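Myo-inositol-1-phosphate synthase-related protein (Thermotoga maritima MSB8, PDB 3CIN) is related to myo-inositol-1-phosphate synthases and binds nicotinamide-adenine-dinucleotide through a Rossmann-type domain, though its own function is not established. Local coordinates at residues Q173-N184 with F205-L214; D135-E146 with R186-T197. One frame throughout, in Å; residues are numbered along the deposited sequence.

Contact 1 of 2, residues Q173-N184 with F205-L214. With NAD (nicotinamide-adenine-dinucleotide), chain F.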
loop_
_atom_site.group_PDB
_atom_site.type_symbol
_atom_site.label_atom_id
_atom_site.label_comp_id
_atom_site.label_asym_id
_atom_site.label_seq_id
_atom_site.Cartn_x
_atom_site.Cartn_y
_atom_site.Cartn_z
ATOM N N GLN A 173 -7.357 35.163 15.147
ATOM C CA GLN A 173 -8.387 36.188 14.929
ATOM C C GLN A 173 -7.893 37.560 15.397
ATOM O O GLN A 173 -8.107 38.544 14.754
ATOM C CB GLN A 173 -9.676 35.790 15.592
ATOM C CG GLN A 173 -10.305 34.569 14.919
ATOM C CD GLN A 173 -11.532 34.040 15.691
ATOM O OE1 GLN A 173 -11.549 34.047 16.929
ATOM N NE2 GLN A 173 -12.549 33.537 14.959
ATOM N N VAL A 174 -7.221 37.606 16.542
ATOM C CA VAL A 174 -6.676 38.851 17.065
ATOM C C VAL A 174 -5.545 39.343 16.167
ATOM O O VAL A 174 -5.471 40.572 15.839
ATOM C CB VAL A 174 -6.189 38.656 18.507
ATOM C CG1 VAL A 174 -5.495 39.949 19.013
ATOM C CG2 VAL A 174 -7.372 38.284 19.450
ATOM N N TYR A 175 -4.663 38.443 15.746
ATOM C CA TYR A 175 -3.575 38.846 14.834
ATOM C C TYR A 175 -4.039 39.400 13.469
ATOM O O TYR A 175 -3.483 40.402 13.005
ATOM C CB TYR A 175 -2.606 37.722 14.608
ATOM C CG TYR A 175 -1.758 37.305 15.765
ATOM C CD1 TYR A 175 -1.065 38.225 16.561
ATOM C CD2 TYR A 175 -1.569 35.947 16.049
ATOM C CE1 TYR A 175 -0.228 37.806 17.563
ATOM C CE2 TYR A 175 -0.720 35.535 17.056
ATOM C CZ TYR A 175 -0.059 36.476 17.829
ATOM O OH TYR A 175 0.745 36.053 18.882
ATOM N N ALA A 176 -5.029 38.771 12.838
ATOM C CA ALA A 176 -5.597 39.274 11.592
ATOM C C ALA A 176 -6.269 40.676 11.759
ATOM O O ALA A 176 -6.220 41.531 10.871
ATOM C CB ALA A 176 -6.621 38.260 11.018
ATOM N N TYR A 177 -6.953 40.849 12.875
ATOM C CA TYR A 177 -7.498 42.135 13.254
ATOM C C TYR A 177 -6.373 43.168 13.365
ATOM O O TYR A 177 -6.466 44.244 12.747
ATOM C CB TYR A 177 -8.294 41.997 14.535
ATOM C CG TYR A 177 -8.951 43.258 15.004
ATOM C CD1 TYR A 177 -10.212 43.619 14.591
ATOM C CD2 TYR A 177 -8.286 44.093 15.898
ATOM C CE1 TYR A 177 -10.794 44.762 15.049
ATOM C CE2 TYR A 177 -8.839 45.243 16.319
ATOM C CZ TYR A 177 -10.104 45.565 15.927
ATOM O OH TYR A 177 -10.670 46.717 16.410
ATOM N N ALA A 178 -5.367 42.881 14.177
ATOM C CA ALA A 178 -4.179 43.726 14.244
ATOM C C ALA A 178 -3.535 44.011 12.866
ATOM O O ALA A 178 -3.112 45.146 12.600
ATOM C CB ALA A 178 -3.138 43.128 15.199
ATOM N N ALA A 179 -3.499 43.008 11.993
ATOM C CA ALA A 179 -2.930 43.151 10.660
ATOM C C ALA A 179 -3.705 44.187 9.853
ATOM O O ALA A 179 -3.082 44.950 9.092
ATOM C CB ALA A 179 -2.797 41.796 9.919
ATOM N N ALA A 180 -5.042 44.233 9.989
ATOM C CA ALA A 180 -5.851 45.216 9.261
ATOM C C ALA A 180 -5.536 46.598 9.800
ATOM O O ALA A 180 -5.399 47.554 9.033
ATOM C CB ALA A 180 -7.347 44.952 9.401
ATOM N N LEU A 181 -5.430 46.724 11.130
ATOM C CA LEU A 181 -5.157 48.054 11.712
ATOM C C LEU A 181 -3.768 48.521 11.276
ATOM O O LEU A 181 -3.579 49.705 10.905
ATOM C CB LEU A 181 -5.297 48.059 13.237
ATOM C CG LEU A 181 -6.731 48.206 13.755
ATOM C CD1 LEU A 181 -7.704 47.241 13.224
ATOM C CD2 LEU A 181 -6.772 48.144 15.274
ATOM N N TYR A 182 -2.823 47.593 11.290
ATOM C CA TYR A 182 -1.463 47.855 10.827
ATOM C C TYR A 182 -1.442 48.263 9.359
ATOM O O TYR A 182 -0.816 49.272 8.972
ATOM C CB TYR A 182 -0.588 46.647 11.089
ATOM C CG TYR A 182 0.730 46.704 10.321
ATOM C CD1 TYR A 182 1.743 47.614 10.666
ATOM C CD2 TYR A 182 0.960 45.880 9.221
ATOM C CE1 TYR A 182 2.905 47.671 9.972
ATOM C CE2 TYR A 182 2.161 45.923 8.525
ATOM C CZ TYR A 182 3.126 46.824 8.890
ATOM O OH TYR A 182 4.324 46.894 8.177
ATOM N N ALA A 183 -2.154 47.512 8.526
ATOM C CA ALA A 183 -2.254 47.794 7.087
ATOM C C ALA A 183 -2.781 49.166 6.820
ATOM O O ALA A 183 -2.271 49.897 5.925
ATOM C CB ALA A 183 -3.138 46.734 6.371
ATOM N N ASN A 184 -3.802 49.541 7.597
ATOM C CA ASN A 184 -4.378 50.864 7.447
ATOM C C ASN A 184 -3.366 51.931 7.813
ATOM O O ASN A 184 -3.202 52.883 7.058
ATOM C CB ASN A 184 -5.666 50.970 8.254
ATOM C CG ASN A 184 -6.360 52.304 8.065
ATOM O OD1 ASN A 184 -7.304 52.424 7.296
ATOM N ND2 ASN A 184 -5.890 53.285 8.758
ATOM N N PHE A 205 -13.724 39.123 8.348
ATOM C CA PHE A 205 -12.330 39.480 8.157
ATOM C C PHE A 205 -12.076 39.946 6.714
ATOM O O PHE A 205 -11.222 40.809 6.468
ATOM C CB PHE A 205 -11.402 38.345 8.562
ATOM C CG PHE A 205 -11.225 38.215 10.045
ATOM C CD1 PHE A 205 -10.266 38.954 10.712
ATOM C CD2 PHE A 205 -11.990 37.300 10.802
ATOM C CE1 PHE A 205 -10.086 38.755 12.037
ATOM C CE2 PHE A 205 -11.761 37.119 12.131
ATOM C CZ PHE A 205 -10.872 37.883 12.748
ATOM N N VAL A 206 -12.785 39.363 5.746
ATOM C CA VAL A 206 -12.605 39.771 4.341
ATOM C C VAL A 206 -13.063 41.241 4.209
ATOM O O VAL A 206 -12.368 42.057 3.597
ATOM C CB VAL A 206 -13.324 38.869 3.338
ATOM C CG1 VAL A 206 -13.163 39.370 1.918
ATOM C CG2 VAL A 206 -12.764 37.439 3.475
ATOM N N GLU A 207 -14.182 41.572 4.826
ATOM C CA GLU A 207 -14.658 42.963 4.811
ATOM C C GLU A 207 -13.731 43.922 5.562
ATOM O O GLU A 207 -13.435 45.016 5.071
ATOM C CB GLU A 207 -16.043 43.089 5.436
ATOM C CG GLU A 207 -16.590 44.505 5.325
ATOM C CD GLU A 207 -18.065 44.580 5.685
ATOM O OE1 GLU A 207 -18.565 43.648 6.368
ATOM O OE2 GLU A 207 -18.723 45.564 5.269
ATOM N N LEU A 208 -13.298 43.544 6.758
ATOM C CA LEU A 208 -12.362 44.359 7.514
ATOM C C LEU A 208 -11.108 44.565 6.667
ATOM O O LEU A 208 -10.577 45.666 6.608
ATOM C CB LEU A 208 -12.005 43.644 8.825
ATOM C CG LEU A 208 -11.094 44.383 9.816
ATOM C CD1 LEU A 208 -11.777 45.480 10.528
ATOM C CD2 LEU A 208 -10.437 43.431 10.879
ATOM N N ALA A 209 -10.646 43.502 5.986
ATOM C CA ALA A 209 -9.426 43.605 5.161
ATOM C C ALA A 209 -9.606 44.581 3.976
ATOM O O ALA A 209 -8.724 45.444 3.727
ATOM C CB ALA A 209 -8.970 42.189 4.668
ATOM N N LYS A 210 -10.722 44.462 3.274
ATOM C CA LYS A 210 -10.988 45.276 2.092
ATOM C C LYS A 210 -10.995 46.718 2.503
ATOM O O LYS A 210 -10.529 47.584 1.745
ATOM C CB LYS A 210 -12.351 44.984 1.433
ATOM C CG LYS A 210 -12.470 43.611 0.850
ATOM C CD LYS A 210 -13.923 43.345 0.408
ATOM C CE LYS A 210 -14.001 42.269 -0.687
ATOM N NZ LYS A 210 -15.380 41.655 -0.866
ATOM N N GLU A 211 -11.540 46.982 3.696
ATOM C CA GLU A 211 -11.689 48.362 4.169
ATOM C C GLU A 211 -10.405 48.953 4.691
ATOM O O GLU A 211 -10.348 50.177 4.869
ATOM C CB GLU A 211 -12.738 48.457 5.259
ATOM C CG GLU A 211 -14.120 48.327 4.666
ATOM C CD GLU A 211 -15.191 48.074 5.697
ATOM O OE1 GLU A 211 -14.876 48.184 6.905
ATOM O OE2 GLU A 211 -16.343 47.771 5.277
ATOM N N ASN A 212 -9.399 48.108 4.987
ATOM C CA ASN A 212 -8.194 48.544 5.657
ATOM C C ASN A 212 -6.863 48.312 4.925
ATOM O O ASN A 212 -5.783 48.295 5.534
ATOM C CB ASN A 212 -8.179 47.960 7.062
ATOM C CG ASN A 212 -9.172 48.637 7.963
ATOM O OD1 ASN A 212 -8.979 49.814 8.340
ATOM N ND2 ASN A 212 -10.298 48.002 8.192
ATOM N N ASN A 213 -6.955 48.152 3.617
ATOM C CA ASN A 213 -5.787 47.982 2.755
ATOM C C ASN A 213 -4.988 46.722 3.073
ATOM O O ASN A 213 -3.755 46.718 3.042
ATOM C CB ASN A 213 -4.943 49.229 2.749
ATOM C CG ASN A 213 -5.661 50.374 2.095
ATOM O OD1 ASN A 213 -6.654 50.160 1.387
ATOM N ND2 ASN A 213 -5.171 51.590 2.320
ATOM N N LEU A 214 -5.714 45.658 3.386
ATOM C CA LEU A 214 -5.111 44.381 3.659
ATOM C C LEU A 214 -5.488 43.298 2.650
ATOM O O LEU A 214 -6.666 43.116 2.325
ATOM C CB LEU A 214 -5.455 43.918 5.092
ATOM C CG LEU A 214 -4.817 42.601 5.557
ATOM C CD1 LEU A 214 -3.345 42.740 5.895
ATOM C CD2 LEU A 214 -5.583 42.028 6.766
HETATM P PA NAD F . 4.450 23.960 15.769
HETATM O O1A NAD F . 5.793 23.323 15.535
HETATM O O2A NAD F . 3.867 23.564 17.091
HETATM O O5B NAD F . 4.718 25.505 15.813
HETATM C C5B NAD F . 3.715 26.406 16.278
HETATM C C4B NAD F . 4.431 27.584 16.915
HETATM O O4B NAD F . 3.484 28.606 17.180
HETATM C C3B NAD F . 5.129 27.275 18.234
HETATM O O3B NAD F . 6.419 27.861 18.282
HETATM C C2B NAD F . 4.219 27.910 19.277
HETATM O O2B NAD F . 4.879 28.156 20.489
HETATM C C1B NAD F . 3.736 29.122 18.511
HETATM N N9A NAD F . 2.491 29.721 19.000
HETATM C C8A NAD F . 1.391 29.000 19.453
HETATM N N7A NAD F . 0.390 29.918 19.682
HETATM C C5A NAD F . 0.884 31.166 19.393
HETATM C C6A NAD F . 0.347 32.448 19.532
HETATM N N6A NAD F . -0.941 32.671 19.943
HETATM N N1A NAD F . 1.122 33.506 19.100
HETATM C C2A NAD F . 2.405 33.292 18.628
HETATM N N3A NAD F . 2.979 32.040 18.561
HETATM C C4A NAD F . 2.201 31.009 18.953
HETATM O O3 NAD F . 3.463 23.650 14.581
HETATM P PN NAD F . 3.847 23.580 13.053
HETATM O O1N NAD F . 3.973 22.141 12.677
HETATM O O2N NAD F . 4.888 24.596 12.722
HETATM O O5D NAD F . 2.476 24.036 12.383
HETATM C C5D NAD F . 2.089 25.391 12.412
HETATM C C4D NAD F . 0.647 25.566 11.951
HETATM O O4D NAD F . 0.578 25.256 10.586
HETATM C C3D NAD F . -0.391 24.717 12.667
HETATM O O3D NAD F . -1.618 25.474 12.831
HETATM C C2D NAD F . -0.649 23.622 11.643
HETATM O O2D NAD F . -1.968 23.080 11.757
HETATM C C1D NAD F . -0.528 24.422 10.365
HETATM N N1N NAD F . -0.283 23.585 9.192
HETATM C C2N NAD F . 0.811 22.822 9.136
HETATM C C3N NAD F . 0.970 22.076 7.938
HETATM C C7N NAD F . 2.263 21.432 7.725
HETATM O O7N NAD F . 3.154 21.518 8.759
HETATM N N7N NAD F . 2.522 20.811 6.564
HETATM C C4N NAD F . 0.052 22.114 6.907
HETATM C C5N NAD F . -1.063 22.895 7.005
HETATM C C6N NAD F . -1.201 23.654 8.175
#
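On one face of a Rossmann-type parallel sheet, helix 171-186 meets helix 203-211 and the chain that follows it, Ala176, Ala180 and Ala183 turning their methyls to Phe205, Leu208, Asn212 and Leu214. The helical parts run nearly parallel, 15° apart, with axes 9.2 Å from each other at closest approach, and the three alanine methyls line the side of 173-184 that faces the other segment. Phe205 turns the CE1/CZ edge of its ring to Gln173 and Tyr177, with Gln173 O and Tyr177 N near the ring plane, and CE1 comes 3.6 Å from Ala176 CB. One turn on, Leu208 inserts a single branch, CD2, which lies 3.7 Å from Ala180 CB and equally close to Tyr177 CD1; with CG anti to the backbone N (chi1 -176°), this branch is carried across to the alanine side. Asn212 rests its CB 3.4 Å from Ala180 O, and its amide turns back on its own segment, ND2 donating to Leu208 O at 2.8 Å. Ala183 CB packs 3.9 Å from Leu214 CB as the chain enters strand 214-217. Beneath the pair, Phe191 of strand 189-193 touches Ala176, Ala179 and Leu214; helix 154-162 packs on Tyr177 and Phe205, and helix 120-134 on Val174 and Leu181.

Contact 2 of 2, residues D135-E146 with R186-T197. With NAD (nicotinamide-adenine-dinucleotide), chain F.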
loop_
_atom_site.group_PDB
_atom_site.type_symbol
_atom_site.label_atom_id
_atom_site.label_comp_id
_atom_site.label_asym_id
_atom_site.label_seq_id
_atom_site.Cartn_x
_atom_site.Cartn_y
_atom_site.Cartn_z
ATOM N N ASP A 135 8.118 47.085 9.953
ATOM C CA ASP A 135 7.677 47.427 8.601
ATOM C C ASP A 135 7.468 46.274 7.621
ATOM O O ASP A 135 7.824 46.380 6.432
ATOM C CB ASP A 135 8.645 48.417 7.981
ATOM C CG ASP A 135 8.093 49.036 6.742
ATOM O OD1 ASP A 135 6.884 49.332 6.755
ATOM O OD2 ASP A 135 8.843 49.219 5.740
ATOM N N PRO A 136 6.832 45.165 8.069
ATOM C CA PRO A 136 6.626 44.092 7.093
ATOM C C PRO A 136 5.650 44.428 5.997
ATOM O O PRO A 136 4.677 45.156 6.233
ATOM C CB PRO A 136 6.004 42.969 7.931
ATOM C CG PRO A 136 5.297 43.704 9.056
ATOM C CD PRO A 136 6.272 44.820 9.378
ATOM N N ASP A 137 5.888 43.851 4.817
ATOM C CA ASP A 137 4.892 43.825 3.727
ATOM C C ASP A 137 3.903 42.676 3.970
ATOM O O ASP A 137 2.708 42.805 3.631
ATOM C CB ASP A 137 5.608 43.563 2.384
ATOM C CG ASP A 137 6.538 44.678 1.989
ATOM O OD1 ASP A 137 6.004 45.756 1.736
ATOM O OD2 ASP A 137 7.778 44.494 1.888
ATOM N N VAL A 138 4.425 41.552 4.467
ATOM C CA VAL A 138 3.654 40.314 4.565
ATOM C C VAL A 138 3.773 39.731 5.955
ATOM O O VAL A 138 4.896 39.566 6.483
ATOM C CB VAL A 138 4.047 39.279 3.499
ATOM C CG1 VAL A 138 3.163 38.017 3.617
ATOM C CG2 VAL A 138 3.966 39.894 2.088
ATOM N N ILE A 139 2.642 39.415 6.571
ATOM C CA ILE A 139 2.600 38.766 7.882
ATOM C C ILE A 139 2.143 37.342 7.655
ATOM O O ILE A 139 1.090 37.153 7.045
ATOM C CB ILE A 139 1.643 39.510 8.852
ATOM C CG1 ILE A 139 2.164 40.915 9.126
ATOM C CG2 ILE A 139 1.476 38.747 10.227
ATOM C CD1 ILE A 139 1.120 41.795 9.736
ATOM N N VAL A 140 2.928 36.377 8.137
ATOM C CA VAL A 140 2.651 34.945 7.953
ATOM C C VAL A 140 2.227 34.307 9.264
ATOM O O VAL A 140 2.958 34.407 10.256
ATOM C CB VAL A 140 3.892 34.208 7.369
ATOM C CG1 VAL A 140 3.696 32.689 7.331
ATOM C CG2 VAL A 140 4.194 34.705 5.912
ATOM N N ASN A 141 1.089 33.606 9.259
ATOM C CA ASN A 141 0.548 33.016 10.433
ATOM C C ASN A 141 0.834 31.519 10.394
ATOM O O ASN A 141 0.221 30.773 9.599
ATOM C CB ASN A 141 -0.951 33.257 10.564
ATOM C CG ASN A 141 -1.516 32.537 11.726
ATOM O OD1 ASN A 141 -0.781 32.310 12.705
ATOM N ND2 ASN A 141 -2.798 32.136 11.650
ATOM N N THR A 142 1.785 31.087 11.235
ATOM C CA THR A 142 2.111 29.667 11.444
ATOM C C THR A 142 1.936 29.212 12.939
ATOM O O THR A 142 2.737 28.368 13.460
ATOM C CB THR A 142 3.528 29.325 10.888
ATOM O OG1 THR A 142 4.469 30.283 11.373
ATOM C CG2 THR A 142 3.566 29.402 9.327
ATOM N N CYS A 143 0.942 29.804 13.625
ATOM C CA CYS A 143 0.633 29.502 15.018
ATOM C C CYS A 143 -0.051 28.135 15.180
ATOM O O CYS A 143 -0.603 27.611 14.235
ATOM C CB CYS A 143 -0.271 30.573 15.654
ATOM S SG CYS A 143 0.561 32.144 15.830
ATOM N N THR A 144 0.006 27.589 16.401
ATOM C CA THR A 144 -0.645 26.361 16.827
ATOM C C THR A 144 -2.111 26.344 16.393
ATOM O O THR A 144 -2.809 27.335 16.456
ATOM C CB THR A 144 -0.560 26.245 18.369
ATOM O OG1 THR A 144 0.823 26.152 18.773
ATOM C CG2 THR A 144 -1.340 25.061 18.947
ATOM N N THR A 145 -2.564 25.194 15.898
ATOM C CA THR A 145 -3.983 25.005 15.564
ATOM C C THR A 145 -4.920 25.343 16.727
ATOM O O THR A 145 -4.633 25.029 17.873
ATOM C CB THR A 145 -4.210 23.511 15.148
ATOM O OG1 THR A 145 -3.244 23.107 14.169
ATOM C CG2 THR A 145 -5.558 23.282 14.585
ATOM N N GLU A 146 -6.104 25.916 16.400
ATOM C CA GLU A 146 -7.006 26.597 17.334
ATOM C C GLU A 146 -8.422 26.079 17.247
ATOM O O GLU A 146 -8.884 25.709 16.161
ATOM C CB GLU A 146 -7.132 28.086 17.049
ATOM C CG GLU A 146 -5.806 28.815 16.997
ATOM C CD GLU A 146 -5.888 30.173 16.370
ATOM O OE1 GLU A 146 -6.859 30.455 15.645
ATOM O OE2 GLU A 146 -4.938 30.942 16.580
ATOM N N ARG A 186 -0.133 51.682 7.722
ATOM C CA ARG A 186 1.047 51.557 6.850
ATOM C C ARG A 186 0.783 51.906 5.399
ATOM O O ARG A 186 1.732 52.193 4.659
ATOM C CB ARG A 186 1.556 50.122 6.906
ATOM C CG ARG A 186 2.896 49.956 6.230
ATOM C CD ARG A 186 3.115 48.587 5.777
ATOM N NE ARG A 186 4.512 48.396 5.382
ATOM C CZ ARG A 186 4.883 47.811 4.248
ATOM N NH1 ARG A 186 3.978 47.360 3.390
ATOM N NH2 ARG A 186 6.159 47.649 3.985
ATOM N N GLY A 187 -0.472 51.877 4.972
ATOM C CA GLY A 187 -0.815 52.054 3.579
ATOM C C GLY A 187 -0.874 50.764 2.768
ATOM O O GLY A 187 -0.879 50.795 1.537
ATOM N N GLY A 188 -0.906 49.635 3.454
ATOM C CA GLY A 188 -1.130 48.345 2.814
ATOM C C GLY A 188 -0.203 47.259 3.289
ATOM O O GLY A 188 1.016 47.464 3.451
ATOM N N ALA A 189 -0.756 46.056 3.435
ATOM C CA ALA A 189 0.040 44.903 3.816
ATOM C C ALA A 189 -0.738 43.656 3.461
ATOM O O ALA A 189 -1.865 43.748 2.950
ATOM C CB ALA A 189 0.364 44.960 5.306
ATOM N N ALA A 190 -0.141 42.490 3.710
ATOM C CA ALA A 190 -0.763 41.217 3.391
ATOM C C ALA A 190 -0.634 40.302 4.581
ATOM O O ALA A 190 0.354 40.379 5.375
ATOM C CB ALA A 190 -0.127 40.590 2.118
ATOM N N PHE A 191 -1.637 39.435 4.725
ATOM C CA PHE A 191 -1.692 38.480 5.820
ATOM C C PHE A 191 -1.901 37.101 5.180
ATOM O O PHE A 191 -2.872 36.905 4.441
ATOM C CB PHE A 191 -2.853 38.813 6.733
ATOM C CG PHE A 191 -2.950 37.955 7.977
ATOM C CD1 PHE A 191 -2.192 38.262 9.111
ATOM C CD2 PHE A 191 -3.785 36.853 8.028
ATOM C CE1 PHE A 191 -2.246 37.460 10.256
ATOM C CE2 PHE A 191 -3.901 36.064 9.207
ATOM C CZ PHE A 191 -3.127 36.381 10.329
ATOM N N VAL A 192 -0.978 36.183 5.452
ATOM C CA VAL A 192 -1.031 34.798 4.899
ATOM C C VAL A 192 -1.375 33.820 5.991
ATOM O O VAL A 192 -0.619 33.585 6.884
ATOM C CB VAL A 192 0.330 34.439 4.224
ATOM C CG1 VAL A 192 0.328 33.026 3.679
ATOM C CG2 VAL A 192 0.653 35.428 3.122
ATOM N N ASN A 193 -2.550 33.209 5.903
ATOM C CA ASN A 193 -3.015 32.313 6.925
ATOM C C ASN A 193 -2.963 30.892 6.458
ATOM O O ASN A 193 -3.804 30.473 5.700
ATOM C CB ASN A 193 -4.478 32.625 7.282
ATOM C CG ASN A 193 -4.981 31.744 8.391
ATOM O OD1 ASN A 193 -4.209 31.391 9.253
ATOM N ND2 ASN A 193 -6.218 31.308 8.313
ATOM N N VAL A 194 -1.960 30.183 6.914
ATOM C CA VAL A 194 -1.810 28.794 6.496
ATOM C C VAL A 194 -2.322 27.796 7.505
ATOM O O VAL A 194 -2.094 26.620 7.310
ATOM C CB VAL A 194 -0.378 28.466 6.003
ATOM C CG1 VAL A 194 -0.146 29.178 4.646
ATOM C CG2 VAL A 194 0.660 28.817 7.027
ATOM N N ILE A 195 -3.046 28.239 8.534
ATOM C CA ILE A 195 -3.691 27.344 9.515
ATOM C C ILE A 195 -5.212 27.297 9.281
ATOM O O ILE A 195 -5.727 28.047 8.439
ATOM C CB ILE A 195 -3.256 27.691 10.988
ATOM C CG1 ILE A 195 -4.132 28.780 11.610
ATOM C CG2 ILE A 195 -1.777 28.101 11.026
ATOM C CD1 ILE A 195 -4.009 28.875 13.168
ATOM N N PRO A 196 -5.907 26.328 9.922
ATOM C CA PRO A 196 -7.319 26.105 9.623
ATOM C C PRO A 196 -8.299 27.214 9.946
ATOM O O PRO A 196 -9.356 27.316 9.323
ATOM C CB PRO A 196 -7.646 24.796 10.356
ATOM C CG PRO A 196 -6.370 24.129 10.600
ATOM C CD PRO A 196 -5.367 25.253 10.773
ATOM N N THR A 197 -7.977 28.044 10.930
ATOM C CA THR A 197 -8.902 29.055 11.394
ATOM C C THR A 197 -9.374 29.913 10.255
ATOM O O THR A 197 -8.584 30.380 9.431
ATOM C CB THR A 197 -8.200 29.954 12.425
ATOM O OG1 THR A 197 -7.831 29.150 13.558
ATOM C CG2 THR A 197 -9.064 31.180 12.818
HETATM P PA NAD F . 4.450 23.960 15.769
HETATM O O1A NAD F . 5.793 23.323 15.535
HETATM O O2A NAD F . 3.867 23.564 17.091
HETATM O O5B NAD F . 4.718 25.505 15.813
HETATM C C5B NAD F . 3.715 26.406 16.278
HETATM C C4B NAD F . 4.431 27.584 16.915
HETATM O O4B NAD F . 3.484 28.606 17.180
HETATM C C3B NAD F . 5.129 27.275 18.234
HETATM O O3B NAD F . 6.419 27.861 18.282
HETATM C C2B NAD F . 4.219 27.910 19.277
HETATM O O2B NAD F . 4.879 28.156 20.489
HETATM C C1B NAD F . 3.736 29.122 18.511
HETATM N N9A NAD F . 2.491 29.721 19.000
HETATM C C8A NAD F . 1.391 29.000 19.453
HETATM N N7A NAD F . 0.390 29.918 19.682
HETATM C C5A NAD F . 0.884 31.166 19.393
HETATM C C6A NAD F . 0.347 32.448 19.532
HETATM N N6A NAD F . -0.941 32.671 19.943
HETATM N N1A NAD F . 1.122 33.506 19.100
HETATM C C2A NAD F . 2.405 33.292 18.628
HETATM N N3A NAD F . 2.979 32.040 18.561
HETATM C C4A NAD F . 2.201 31.009 18.953
HETATM O O3 NAD F . 3.463 23.650 14.581
HETATM P PN NAD F . 3.847 23.580 13.053
HETATM O O1N NAD F . 3.973 22.141 12.677
HETATM O O2N NAD F . 4.888 24.596 12.722
HETATM O O5D NAD F . 2.476 24.036 12.383
HETATM C C5D NAD F . 2.089 25.391 12.412
HETATM C C4D NAD F . 0.647 25.566 11.951
HETATM O O4D NAD F . 0.578 25.256 10.586
HETATM C C3D NAD F . -0.391 24.717 12.667
HETATM O O3D NAD F . -1.618 25.474 12.831
HETATM C C2D NAD F . -0.649 23.622 11.643
HETATM O O2D NAD F . -1.968 23.080 11.757
HETATM C C1D NAD F . -0.528 24.422 10.365
HETATM N N1N NAD F . -0.283 23.585 9.192
HETATM C C2N NAD F . 0.811 22.822 9.136
HETATM C C3N NAD F . 0.970 22.076 7.938
HETATM C C7N NAD F . 2.263 21.432 7.725
HETATM O O7N NAD F . 3.154 21.518 8.759
HETATM N N7N NAD F . 2.522 20.811 6.564
HETATM C C4N NAD F . 0.052 22.114 6.907
HETATM C C5N NAD F . -1.063 22.895 7.005
HETATM C C6N NAD F . -1.201 23.654 8.175
HETATM O O HOH W 1 -6.869 26.516 13.574
#
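Strands 138-141 and 189-193 run parallel in register, axes 4.6 Å apart and 15° from exact alignment, as adjacent strands of the Rossmann-type sheet; the connection between them, which includes helices 154-162 and 171-186, is a beta-alpha-beta crossover, with 171-186 packed against the sheet. Ile139 N donates to Ala190 O and Ile139 O accepts from Val192 N, each at 2.8 Å, with further bonds from Ala190 N to Asp137 O and from Asn141 N to Val192 O. Val138 and Val192 meet on one face, CG1 to CG2; on the other, Ile139 CG2 lies 3.9 Å from Phe191 CD1. At the strand starts, extended Arg186 forms salt bridges with Asp135 and Asp137. NE reaches Asp135 OD1 at 2.9 Å, while NH1 and NH2 converge on Asp137 OD1 from one face of its carboxylate. Pro136 O sits over the centre of the guanidinium, and Gly188 O takes NH1 in its plane, fixing the group's rotation.

At the opposite ends, Asn141 and Asn193 both hold CG anti to the backbone N (chi1 175° in Asn141), which sets their amides side by side, planes 8° apart; Asn141 ND2 donates to Asn193 OD1, tilted from the carbonyl plane. The OD1 of Asn141 itself accepts from Cys143 N, an Asx turn leading into the nicotinamide-adenine-dinucleotide pocket, where Cys143 O and Thr145 OG1 accept the nicotinamide-ribose hydroxyls O3D and O2D. Beyond it, Thr197 OG1 donates to Glu146 OE1 at 2.6 Å and accepts from a water that Glu146 N also holds, 2.8 Å from OG1.

How the contacts relate
Along the chain the segments alternate: 135-146, 173-184, 186-197, 205-214, so contact 2 supplies the strands and contact 1 mainly the helices that cover one face of them. Their centres lie 10 Å apart. Two probable hydrogen bonds tie them at the end away from nicotinamide-adenine-dinucleotide, Tyr182 OH to Pro136 O at 2.6 Å and Asn213 O to Ala189 N at 3.1 Å, and Leu214 CD1 packs 3.4 Å from Ala189 O. Both reach nicotinamide-adenine-dinucleotide, but at different parts: from contact 1, Tyr175 OH donates to adenine N1A at 2.6 Å, whereas contact 2 holds the nicotinamide ribose and also places Cys143 SG 3.5 Å from adenine C2A.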